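Local coordinates for protein prophenoloxidase b (Marsupenaeus japonicus, PDB 3WKY) that is a crustacean hemolymph proenzyme that, once activated, probably oxidises phenols to quinones at a type 3 dicopper centre, at residues Q13-P18 with A115-Y120; K246-W251 with F394-F399; S496-M501 with I538-A543. One frame throughout, in Å; residues are numbered along the deposited sequence. Where two conformers were deposited one is given.

Contact 1 (Q13-P18 with A115-Y120); sequences QLFYLP and ALYHTY
Phe15 and Tyr117 each hold CG anti to their own carbonyl carbon, with chi1 at -70° and -82°; these torsions set each CG beside its own backbone N, and from there the two rings come together in the middle of the contact. Phe15 comes from the loop that follows helix 9-12, and it meets Leu116, Tyr117 and Tyr120 of helix 109-122. With Tyr117 it makes a T-shaped (edge-to-face) pair: Phe15 CE2 stands over the tyrosine face, offset toward the rim, 3.5 Å from Tyr117 CE2, and the planes are 72° apart. Tyr120 comes in tip to tip, its CE1 lying 3.5 Å from Phe15 CZ, near the plane of the phenylalanine ring; these two rings meet obliquely. Leu116 works from above. Its CB touches Phe15 CE2 at 3.8 Å, and in the conformer described here Leu116 CD1 sits over the middle of the Phe15 ring, 3.9 Å from the centroid, as a CH-pi contact. A second conformer was modelled for Leu116, which makes that methyl's place less certain than the rest. The same methyl is 4.0 Å from Leu14 CB.

Beyond the two segments, Tyr117 OH is hydrogen-bonded to Pro132 O, which ties down the polar end of the ring, and Trp200 of helix 193-205 makes another edge-to-face pair with it. Phe15 also packs on Pro132 and on Val137 of helix 134-137. The aromatic cluster thus joins the N-terminal loop to a helix of the hemocyanin all-alpha domain. No hydrogen bond crosses between the segments, and every residue that touches is buried, so the contact depends on van der Waals packing and on how ring edges and faces fit together, rather than on charge.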
loop_
_atom_site.group_PDB
_atom_site.type_symbol
_atom_site.label_atom_id
_atom_site.label_comp_id
_atom_site.label_asym_id
_atom_site.label_seq_id
_atom_site.Cartn_x
_atom_site.Cartn_y
_atom_site.Cartn_z
ATOM N N GLN A 13 36.650 35.548 28.347
ATOM C CA GLN A 13 35.541 35.801 29.260
ATOM C C GLN A 13 34.254 36.153 28.522
ATOM O O GLN A 13 33.165 36.038 29.077
ATOM C CB GLN A 13 35.906 36.918 30.238
ATOM C CG GLN A 13 36.942 36.515 31.272
ATOM C CD GLN A 13 37.310 37.660 32.196
ATOM O OE1 GLN A 13 37.091 38.832 31.875
ATOM N NE2 GLN A 13 37.871 37.326 33.351
ATOM N N LEU A 14 34.379 36.586 27.270
ATOM C CA LEU A 14 33.211 36.954 26.476
ATOM C C LEU A 14 32.354 35.735 26.135
ATOM O O LEU A 14 31.176 35.875 25.817
ATOM C CB LEU A 14 33.643 37.651 25.191
ATOM C CG LEU A 14 34.651 38.785 25.363
ATOM C CD1 LEU A 14 35.290 39.134 24.027
ATOM C CD2 LEU A 14 33.988 40.000 25.964
ATOM N N PHE A 15 32.954 34.549 26.198
ATOM C CA PHE A 15 32.249 33.300 25.905
ATOM C C PHE A 15 31.367 32.886 27.076
ATOM O O PHE A 15 30.465 32.057 26.920
ATOM C CB PHE A 15 33.257 32.168 25.655
ATOM C CG PHE A 15 34.036 32.289 24.362
ATOM C CD1 PHE A 15 35.199 33.054 24.294
ATOM C CD2 PHE A 15 33.637 31.585 23.227
ATOM C CE1 PHE A 15 35.926 33.145 23.112
ATOM C CE2 PHE A 15 34.363 31.668 22.037
ATOM C CZ PHE A 15 35.508 32.451 21.977
ATOM N N TYR A 16 31.636 33.449 28.254
ATOM C CA TYR A 16 31.001 32.972 29.489
ATOM C C TYR A 16 29.568 33.467 29.715
ATOM O O TYR A 16 29.164 34.496 29.178
ATOM C CB TYR A 16 31.871 33.308 30.702
ATOM C CG TYR A 16 33.166 32.536 30.732
ATOM C CD1 TYR A 16 33.368 31.458 29.880
ATOM C CD2 TYR A 16 34.184 32.879 31.610
ATOM C CE1 TYR A 16 34.550 30.744 29.894
ATOM C CE2 TYR A 16 35.373 32.165 31.633
ATOM C CZ TYR A 16 35.547 31.099 30.768
ATOM O OH TYR A 16 36.721 30.380 30.777
ATOM N N LEU A 17 28.821 32.700 30.514
ATOM C CA LEU A 17 27.430 33.000 30.861
ATOM C C LEU A 17 26.619 33.556 29.684
ATOM O O LEU A 17 26.080 34.656 29.771
ATOM C CB LEU A 17 27.388 33.983 32.042
ATOM C CG LEU A 17 28.186 33.581 33.286
ATOM C CD1 LEU A 17 28.031 34.633 34.390
ATOM C CD2 LEU A 17 27.785 32.204 33.804
ATOM N N PRO A 18 26.539 32.796 28.572
ATOM C CA PRO A 18 25.951 33.350 27.346
ATOM C C PRO A 18 24.450 33.640 27.436
ATOM O O PRO A 18 23.940 34.391 26.602
ATOM C CB PRO A 18 26.238 32.260 26.293
ATOM C CG PRO A 18 26.403 31.002 27.078
ATOM C CD PRO A 18 27.037 31.418 28.380
ATOM N N ALA A 115 29.886 33.185 16.042
ATOM C CA ALA A 115 30.689 34.259 15.457
ATOM C C ALA A 115 32.040 34.418 16.169
ATOM O O ALA A 115 33.073 34.645 15.521
ATOM C CB ALA A 115 29.897 35.586 15.472
ATOM N N LEU A 116 32.038 34.286 17.494
ATOM C CA LEU A 116 33.267 34.399 18.280
ATOM C C LEU A 116 34.249 33.274 17.966
ATOM O O LEU A 116 35.439 33.512 17.743
ATOM C CB LEU A 116 32.957 34.386 19.777
ATOM C CG LEU A 116 32.844 35.729 20.493
ATOM C CD1 LEU A 116 32.735 35.501 21.994
ATOM C CD2 LEU A 116 34.050 36.604 20.160
ATOM N N TYR A 117 33.757 32.036 17.955
ATOM C CA TYR A 117 34.625 30.901 17.629
ATOM C C TYR A 117 35.165 31.047 16.211
ATOM O O TYR A 117 36.351 30.803 15.963
ATOM C CB TYR A 117 33.879 29.565 17.773
ATOM C CG TYR A 117 33.798 29.022 19.187
ATOM C CD1 TYR A 117 34.815 28.244 19.712
ATOM C CD2 TYR A 117 32.674 29.254 19.980
ATOM C CE1 TYR A 117 34.735 27.729 21.001
ATOM C CE2 TYR A 117 32.584 28.746 21.269
ATOM C CZ TYR A 117 33.615 27.988 21.773
ATOM O OH TYR A 117 33.520 27.483 23.054
ATOM N N HIS A 118 34.306 31.439 15.274
ATOM C CA HIS A 118 34.752 31.607 13.892
ATOM C C HIS A 118 35.847 32.666 13.809
ATOM O O HIS A 118 36.808 32.538 13.034
ATOM C CB HIS A 118 33.598 32.008 12.974
ATOM C CG HIS A 118 34.011 32.226 11.554
ATOM N ND1 HIS A 118 34.719 31.284 10.828
ATOM C CD2 HIS A 118 33.823 33.273 10.717
ATOM C CE1 HIS A 118 34.941 31.745 9.612
ATOM N NE2 HIS A 118 34.404 32.952 9.516
ATOM N N THR A 119 35.691 33.709 14.616
ATOM C CA THR A 119 36.660 34.807 14.671
ATOM C C THR A 119 38.055 34.336 15.088
ATOM O O THR A 119 39.061 34.801 14.534
ATOM C CB THR A 119 36.159 35.915 15.604
ATOM O OG1 THR A 119 34.997 36.522 15.022
ATOM C CG2 THR A 119 37.243 36.982 15.814
ATOM N N TYR A 120 38.130 33.416 16.044
ATOM C CA TYR A 120 39.430 32.870 16.435
ATOM C C TYR A 120 40.103 32.100 15.299
ATOM O O TYR A 120 41.327 32.071 15.215
ATOM C CB TYR A 120 39.311 31.976 17.670
ATOM C CG TYR A 120 39.341 32.698 18.998
ATOM C CD1 TYR A 120 38.269 33.480 19.410
ATOM C CD2 TYR A 120 40.427 32.568 19.860
ATOM C CE1 TYR A 120 38.277 34.124 20.631
ATOM C CE2 TYR A 120 40.442 33.211 21.095
ATOM C CZ TYR A 120 39.361 33.989 21.468
ATOM O OH TYR A 120 39.355 34.636 22.685
#

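Contact 2 (K246-W251 with F394-F399); sequences KAFEDW and FRWHKF. With CUO (Cu2-o2 cluster), chain J.
Through Arg395, Trp396, Lys398 and Phe399, helix 391-409 of the type 3 copper domain holds the loop 246-251 on one flank, with an aromatic cluster of Trp251, Trp396 and Phe399. Arg395 comes first and does most of the polar work. A bend at chi3 (58°) swings NE toward Lys246 O, and the bond of 2.8 Å is nearly straight, 175° at the hydrogen, with the oxygen in the guanidinium plane. Arg395 NH2 reaches Ala247 O at 3.1 Å from above the carbonyl plane, while Phe248 CB lies over the centre of the guanidinium face. Its backbone takes part too: Arg395 O accepts Phe248 N at 3.1 Å, and Phe399 N of the next helical turn arrives from the opposite face of the carbonyl. An alanine here would probably leave Lys246 O and Ala247 O without their side-chain donors and let residues 246 and 247 shift against the helix, although the backbone bond could remain.

Trp396 follows, turning its six-membered ring to Trp251; Trp396 CZ3 lies 3.6 Å from Trp251 CZ2, the rings oblique. Trp396 NE1 is hydrogen-bonded to His357 O. Next, His397 faces the metal site, and its NE2 binds a copper ion of the cluster at 2.2 Å together with His357 and His361. Lys398 lays its CG against Ala247 CB, 3.8 Å away. Phe399 closes the aromatic cluster: the edge of Trp251 points at its face with planes at 83°, and Trp251 CZ2 approaches Phe399 CE2 to 3.7 Å. The loop braces this indole internally, for Trp251 NE1 donates to Phe248 O at 2.9 Å, with the oxygen almost in the ring plane.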
loop_
_atom_site.group_PDB
_atom_site.type_symbol
_atom_site.label_atom_id
_atom_site.label_comp_id
_atom_site.label_asym_id
_atom_site.label_seq_id
_atom_site.Cartn_x
_atom_site.Cartn_y
_atom_site.Cartn_z
ATOM N N LYS A 246 23.263 2.204 7.216
ATOM C CA LYS A 246 22.685 2.199 5.882
ATOM C C LYS A 246 22.324 3.615 5.460
ATOM O O LYS A 246 21.713 4.362 6.229
ATOM C CB LYS A 246 21.440 1.309 5.862
ATOM C CG LYS A 246 21.755 -0.155 6.125
ATOM C CD LYS A 246 20.516 -0.932 6.539
ATOM C CE LYS A 246 20.887 -2.336 7.011
ATOM N NZ LYS A 246 19.711 -3.087 7.524
ATOM N N ALA A 247 22.700 3.982 4.237
ATOM C CA ALA A 247 22.420 5.320 3.731
ATOM C C ALA A 247 20.913 5.548 3.700
ATOM O O ALA A 247 20.143 4.627 3.420
ATOM C CB ALA A 247 22.976 5.482 2.342
ATOM N N PHE A 248 20.504 6.772 3.986
ATOM C CA PHE A 248 19.108 7.156 3.772
ATOM C C PHE A 248 19.049 7.786 2.382
ATOM O O PHE A 248 19.328 8.982 2.220
ATOM C CB PHE A 248 18.629 8.119 4.847
ATOM C CG PHE A 248 17.185 8.547 4.666
ATOM C CD1 PHE A 248 16.176 7.602 4.573
ATOM C CD2 PHE A 248 16.853 9.885 4.572
ATOM C CE1 PHE A 248 14.833 8.001 4.395
ATOM C CE2 PHE A 248 15.524 10.282 4.394
ATOM C CZ PHE A 248 14.525 9.334 4.298
ATOM N N GLU A 249 18.685 6.964 1.391
ATOM C CA GLU A 249 18.746 7.351 -0.021
ATOM C C GLU A 249 17.412 7.316 -0.738
ATOM O O GLU A 249 17.180 8.097 -1.662
ATOM C CB GLU A 249 19.723 6.449 -0.769
ATOM C CG GLU A 249 21.129 6.803 -0.459
ATOM C CD GLU A 249 22.133 5.971 -1.225
ATOM O OE1 GLU A 249 21.771 4.889 -1.756
ATOM O OE2 GLU A 249 23.289 6.421 -1.278
ATOM N N ASP A 250 16.540 6.402 -0.327
ATOM C CA ASP A 250 15.195 6.345 -0.907
ATOM C C ASP A 250 14.300 7.163 -0.000
ATOM O O ASP A 250 13.842 6.689 1.039
ATOM C CB ASP A 250 14.695 4.900 -1.005
ATOM C CG ASP A 250 13.329 4.792 -1.656
ATOM O OD1 ASP A 250 12.614 5.815 -1.765
ATOM O OD2 ASP A 250 12.960 3.671 -2.057
ATOM N N TRP A 251 14.051 8.401 -0.401
ATOM C CA TRP A 251 13.434 9.361 0.503
ATOM C C TRP A 251 11.915 9.203 0.574
ATOM O O TRP A 251 11.225 10.000 1.219
ATOM C CB TRP A 251 13.853 10.783 0.117
ATOM C CG TRP A 251 15.347 10.965 0.229
ATOM C CD1 TRP A 251 16.202 10.239 1.016
ATOM C CD2 TRP A 251 16.164 11.909 -0.489
ATOM N NE1 TRP A 251 17.494 10.679 0.833
ATOM C CE2 TRP A 251 17.496 11.704 -0.081
ATOM C CE3 TRP A 251 15.892 12.909 -1.431
ATOM C CZ2 TRP A 251 18.561 12.471 -0.578
ATOM C CZ3 TRP A 251 16.950 13.668 -1.930
ATOM C CH2 TRP A 251 18.269 13.439 -1.506
ATOM N N PHE A 394 24.136 9.781 10.781
ATOM C CA PHE A 394 25.046 8.873 10.098
ATOM C C PHE A 394 24.394 8.208 8.892
ATOM O O PHE A 394 25.072 7.842 7.940
ATOM C CB PHE A 394 25.654 7.882 11.087
ATOM C CG PHE A 394 26.588 8.539 12.062
ATOM C CD1 PHE A 394 27.943 8.677 11.758
ATOM C CD2 PHE A 394 26.106 9.069 13.256
ATOM C CE1 PHE A 394 28.809 9.324 12.645
ATOM C CE2 PHE A 394 26.957 9.713 14.146
ATOM C CZ PHE A 394 28.318 9.828 13.844
ATOM N N ARG A 395 23.071 8.087 8.903
ATOM C CA ARG A 395 22.397 7.621 7.705
ATOM C C ARG A 395 22.478 8.697 6.618
ATOM O O ARG A 395 22.673 8.387 5.441
ATOM C CB ARG A 395 20.928 7.260 8.015
ATOM C CG ARG A 395 20.773 6.114 9.039
ATOM C CD ARG A 395 19.399 5.412 8.880
ATOM N NE ARG A 395 19.268 4.883 7.519
ATOM C CZ ARG A 395 18.114 4.646 6.902
ATOM N NH1 ARG A 395 16.957 4.901 7.511
ATOM N NH2 ARG A 395 18.120 4.171 5.658
ATOM N N TRP A 396 22.318 9.959 7.013
ATOM C CA TRP A 396 22.421 11.059 6.062
ATOM C C TRP A 396 23.853 11.151 5.528
ATOM O O TRP A 396 24.078 11.304 4.323
ATOM C CB TRP A 396 21.993 12.377 6.723
ATOM C CG TRP A 396 21.934 13.527 5.763
ATOM C CD1 TRP A 396 22.679 14.682 5.816
ATOM C CD2 TRP A 396 21.105 13.637 4.587
ATOM N NE1 TRP A 396 22.351 15.503 4.759
ATOM C CE2 TRP A 396 21.393 14.890 3.991
ATOM C CE3 TRP A 396 20.136 12.811 3.997
ATOM C CZ2 TRP A 396 20.772 15.324 2.806
ATOM C CZ3 TRP A 396 19.497 13.253 2.821
ATOM C CH2 TRP A 396 19.815 14.504 2.248
ATOM N N HIS A 397 24.826 11.027 6.416
ATOM C CA HIS A 397 26.215 11.104 5.966
ATOM C C HIS A 397 26.734 9.888 5.237
ATOM O O HIS A 397 27.685 9.996 4.462
ATOM C CB HIS A 397 27.158 11.583 7.073
ATOM C CG HIS A 397 27.205 13.064 7.124
ATOM N ND1 HIS A 397 27.972 13.799 6.251
ATOM C CD2 HIS A 397 26.445 13.951 7.808
ATOM C CE1 HIS A 397 27.739 15.087 6.443
ATOM N NE2 HIS A 397 26.819 15.196 7.380
ATOM N N LYS A 398 26.115 8.734 5.466
ATOM C CA LYS A 398 26.423 7.589 4.620
ATOM C C LYS A 398 25.914 7.861 3.195
ATOM O O LYS A 398 26.595 7.536 2.230
ATOM C CB LYS A 398 25.848 6.285 5.188
ATOM C CG LYS A 398 26.196 5.050 4.344
ATOM C CD LYS A 398 27.704 4.699 4.439
ATOM C CE LYS A 398 28.020 3.516 3.536
ATOM N NZ LYS A 398 29.394 2.960 3.801
ATOM N N PHE A 399 24.733 8.465 3.056
ATOM C CA PHE A 399 24.273 8.880 1.724
ATOM C C PHE A 399 25.270 9.850 1.089
ATOM O O PHE A 399 25.669 9.695 -0.074
ATOM C CB PHE A 399 22.884 9.533 1.791
ATOM C CG PHE A 399 22.601 10.469 0.636
ATOM C CD1 PHE A 399 22.500 9.986 -0.659
ATOM C CD2 PHE A 399 22.435 11.832 0.854
ATOM C CE1 PHE A 399 22.258 10.849 -1.735
ATOM C CE2 PHE A 399 22.187 12.695 -0.195
ATOM C CZ PHE A 399 22.100 12.210 -1.494
HETATM CU CU1 CUO J . 29.092 18.008 9.460
HETATM CU CU2 CUO J . 26.020 17.191 7.768
HETATM O O1 CUO J . 27.561 18.353 8.225
HETATM O O2 CUO J . 26.851 17.901 9.655
#

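Contact 3 (S496-M501 with I538-A543); sequences SDFKRM and IAPGIA. With NAG (2-acetamido-2-deoxy-beta-D-glucopyranose), chain E.
Lys499 and Ile538 pair through their backbones in a single antiparallel bridge of the hydrogen-bonded kind. Lys499 N donates to Ile538 O at 2.9 Å, and Ile538 N returns a short, nearly straight bond of 2.6 Å to Lys499 O, with 173° at the hydrogen. Ile538 O carries more than one partner: Phe498 CA makes a CA-H...O contact with it at 3.3 Å, and Asn493 ND2 hydrogen-bonds to it from strand 485-493.

The apolar contacts flank this bridge. Phe498 has CG anti to its carbonyl carbon (chi1 -81°), and its ring lies beside the chain of Ala539 and Pro540. Ala539 CA sits over the ring face as a CH-pi contact, 3.9 Å from the centroid, and Ala539 CB touches Phe498 CE2 at 3.5 Å. Pro540 CD stands over the same face, also off its centre, while Pro540 CG rests 3.7 Å from Asp497 O. These residues lie largely at the surface. On the buried side, Met501 CG meets Ile538 CG1 at 4.1 Å.

A side-chain hydrogen bond goes to sugar. In Lys499, chi2 (-69°) turns CD aside, and the extended remainder carries NZ to 2.8 Å from O5 of an N-acetylglucosamine, to which it donates; the sugar belongs to the glycan on Asn422, which the lysine may help to orient.

Within the Ig-like domain, residues 496-501 carry the chain from strand 485-493 of the three-stranded sheet to strand 501-509 of the larger mixed sheet, and residues 538-543 open strand 541-548 of the smaller one; Met501 and Ile538 both pack on Ile545 of that last strand.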
loop_
_atom_site.group_PDB
_atom_site.type_symbol
_atom_site.label_atom_id
_atom_site.label_comp_id
_atom_site.label_asym_id
_atom_site.label_seq_id
_atom_site.Cartn_x
_atom_site.Cartn_y
_atom_site.Cartn_z
ATOM N N SER A 496 71.578 6.709 -2.873
ATOM C CA SER A 496 72.866 7.236 -2.426
ATOM C C SER A 496 72.744 8.624 -1.799
ATOM O O SER A 496 73.744 9.233 -1.419
ATOM C CB SER A 496 73.867 7.267 -3.583
ATOM O OG SER A 496 73.479 8.208 -4.567
ATOM N N ASP A 497 71.522 9.132 -1.685
ATOM C CA ASP A 497 71.365 10.410 -1.007
ATOM C C ASP A 497 70.221 10.399 -0.011
ATOM O O ASP A 497 69.498 9.408 0.114
ATOM C CB ASP A 497 71.224 11.568 -1.998
ATOM C CG ASP A 497 71.847 12.860 -1.478
ATOM O OD1 ASP A 497 72.026 12.996 -0.245
ATOM O OD2 ASP A 497 72.152 13.744 -2.305
ATOM N N PHE A 498 70.115 11.484 0.751
ATOM C CA PHE A 498 69.066 11.612 1.749
ATOM C C PHE A 498 67.736 11.736 1.021
ATOM O O PHE A 498 67.665 12.350 -0.046
ATOM C CB PHE A 498 69.297 12.845 2.619
ATOM C CG PHE A 498 70.299 12.634 3.712
ATOM C CD1 PHE A 498 71.659 12.659 3.438
ATOM C CD2 PHE A 498 69.884 12.402 5.016
ATOM C CE1 PHE A 498 72.586 12.457 4.446
ATOM C CE2 PHE A 498 70.809 12.199 6.029
ATOM C CZ PHE A 498 72.165 12.226 5.740
ATOM N N LYS A 499 66.687 11.157 1.595
ATOM C CA LYS A 499 65.374 11.202 0.959
ATOM C C LYS A 499 64.337 11.675 1.965
ATOM O O LYS A 499 64.357 11.257 3.124
ATOM C CB LYS A 499 64.983 9.819 0.434
ATOM C CG LYS A 499 65.814 9.298 -0.737
ATOM C CD LYS A 499 65.541 10.087 -2.006
ATOM C CE LYS A 499 66.296 9.492 -3.184
ATOM N NZ LYS A 499 66.137 10.320 -4.409
ATOM N N ARG A 500 63.454 12.566 1.525
ATOM C CA ARG A 500 62.325 12.992 2.342
ATOM C C ARG A 500 61.161 12.061 2.034
ATOM O O ARG A 500 60.981 11.637 0.888
ATOM C CB ARG A 500 61.893 14.414 1.992
ATOM C CG ARG A 500 62.930 15.497 2.220
ATOM C CD ARG A 500 62.328 16.884 1.971
ATOM N NE ARG A 500 61.555 16.947 0.731
ATOM C CZ ARG A 500 62.095 17.002 -0.485
ATOM N NH1 ARG A 500 63.416 16.998 -0.622
ATOM N NH2 ARG A 500 61.323 17.060 -1.564
ATOM N N MET A 501 60.371 11.738 3.046
ATOM C CA MET A 501 59.170 10.972 2.775
ATOM C C MET A 501 58.015 11.374 3.675
ATOM O O MET A 501 58.213 11.972 4.740
ATOM C CB MET A 501 59.456 9.488 2.915
ATOM C CG MET A 501 59.830 9.106 4.296
ATOM S SD MET A 501 58.685 7.856 4.836
ATOM C CE MET A 501 59.839 6.688 5.521
ATOM N N ILE A 538 65.627 10.920 5.337
ATOM C CA ILE A 538 66.108 9.585 5.662
ATOM C C ILE A 538 67.484 9.387 5.024
ATOM O O ILE A 538 67.630 9.527 3.809
ATOM C CB ILE A 538 65.139 8.500 5.112
ATOM C CG1 ILE A 538 63.703 8.760 5.586
ATOM C CG2 ILE A 538 65.570 7.108 5.538
ATOM C CD1 ILE A 538 63.518 8.568 7.066
ATOM N N ALA A 539 68.484 9.086 5.844
ATOM C CA ALA A 539 69.834 8.819 5.344
ATOM C C ALA A 539 69.842 7.516 4.565
ATOM O O ALA A 539 69.028 6.625 4.836
ATOM C CB ALA A 539 70.817 8.730 6.504
ATOM N N PRO A 540 70.775 7.385 3.607
ATOM C CA PRO A 540 70.962 6.087 2.957
ATOM C C PRO A 540 71.067 4.995 4.011
ATOM O O PRO A 540 71.699 5.210 5.049
ATOM C CB PRO A 540 72.292 6.264 2.223
ATOM C CG PRO A 540 72.283 7.718 1.844
ATOM C CD PRO A 540 71.631 8.431 3.014
ATOM N N GLY A 541 70.419 3.860 3.770
ATOM C CA GLY A 541 70.379 2.789 4.748
ATOM C C GLY A 541 69.067 2.679 5.514
ATOM O O GLY A 541 68.050 3.286 5.157
ATOM N N ILE A 542 69.113 1.908 6.594
ATOM C CA ILE A 542 67.932 1.594 7.390
ATOM C C ILE A 542 67.611 2.674 8.423
ATOM O O ILE A 542 68.506 3.243 9.036
ATOM C CB ILE A 542 68.102 0.214 8.071
ATOM C CG1 ILE A 542 67.941 -0.896 7.031
ATOM C CG2 ILE A 542 67.115 0.022 9.213
ATOM C CD1 ILE A 542 67.891 -2.286 7.617
ATOM N N ALA A 543 66.323 2.975 8.602
ATOM C CA ALA A 543 65.905 3.939 9.619
ATOM C C ALA A 543 64.683 3.427 10.365
ATOM O O ALA A 543 63.890 2.646 9.824
ATOM C CB ALA A 543 65.621 5.304 8.999
HETATM C C1 NAG E . 63.258 8.873 -6.364
HETATM C C2 NAG E . 62.075 8.988 -7.342
HETATM C C3 NAG E . 62.144 10.129 -8.365
HETATM C C4 NAG E . 63.090 11.265 -7.996
HETATM C C5 NAG E . 64.372 10.681 -7.444
HETATM C C6 NAG E . 65.404 11.776 -7.187
HETATM C C7 NAG E . 61.166 6.735 -7.742
HETATM C C8 NAG E . 61.765 5.360 -7.811
HETATM N N2 NAG E . 61.958 7.748 -8.097
HETATM O O3 NAG E . 60.849 10.663 -8.534
HETATM O O4 NAG E . 63.380 12.046 -9.133
HETATM O O5 NAG E . 64.039 10.046 -6.237
HETATM O O6 NAG E . 64.837 12.764 -6.354
HETATM O O7 NAG E . 59.998 6.870 -7.378
#

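Contact 1 is wholly buried, contact 2 partly so, and contact 3 lies mostly at the surface of the Ig-like domain. They share no helix or strand and do not touch: the centres of contacts 1 and 2 are about 34 Å apart, and contact 3 is about 46 to 47 Å from either. Contacts 1 and 2 each set a loop against a helix with aromatic rings, but the first has no hydrogen bond between its segments, whereas the second adds an arginine grip and carries a copper ligand. Contact 3 joins extended chain to extended chain, relying on backbone pairing, with a lysine turned to glycan instead of metal.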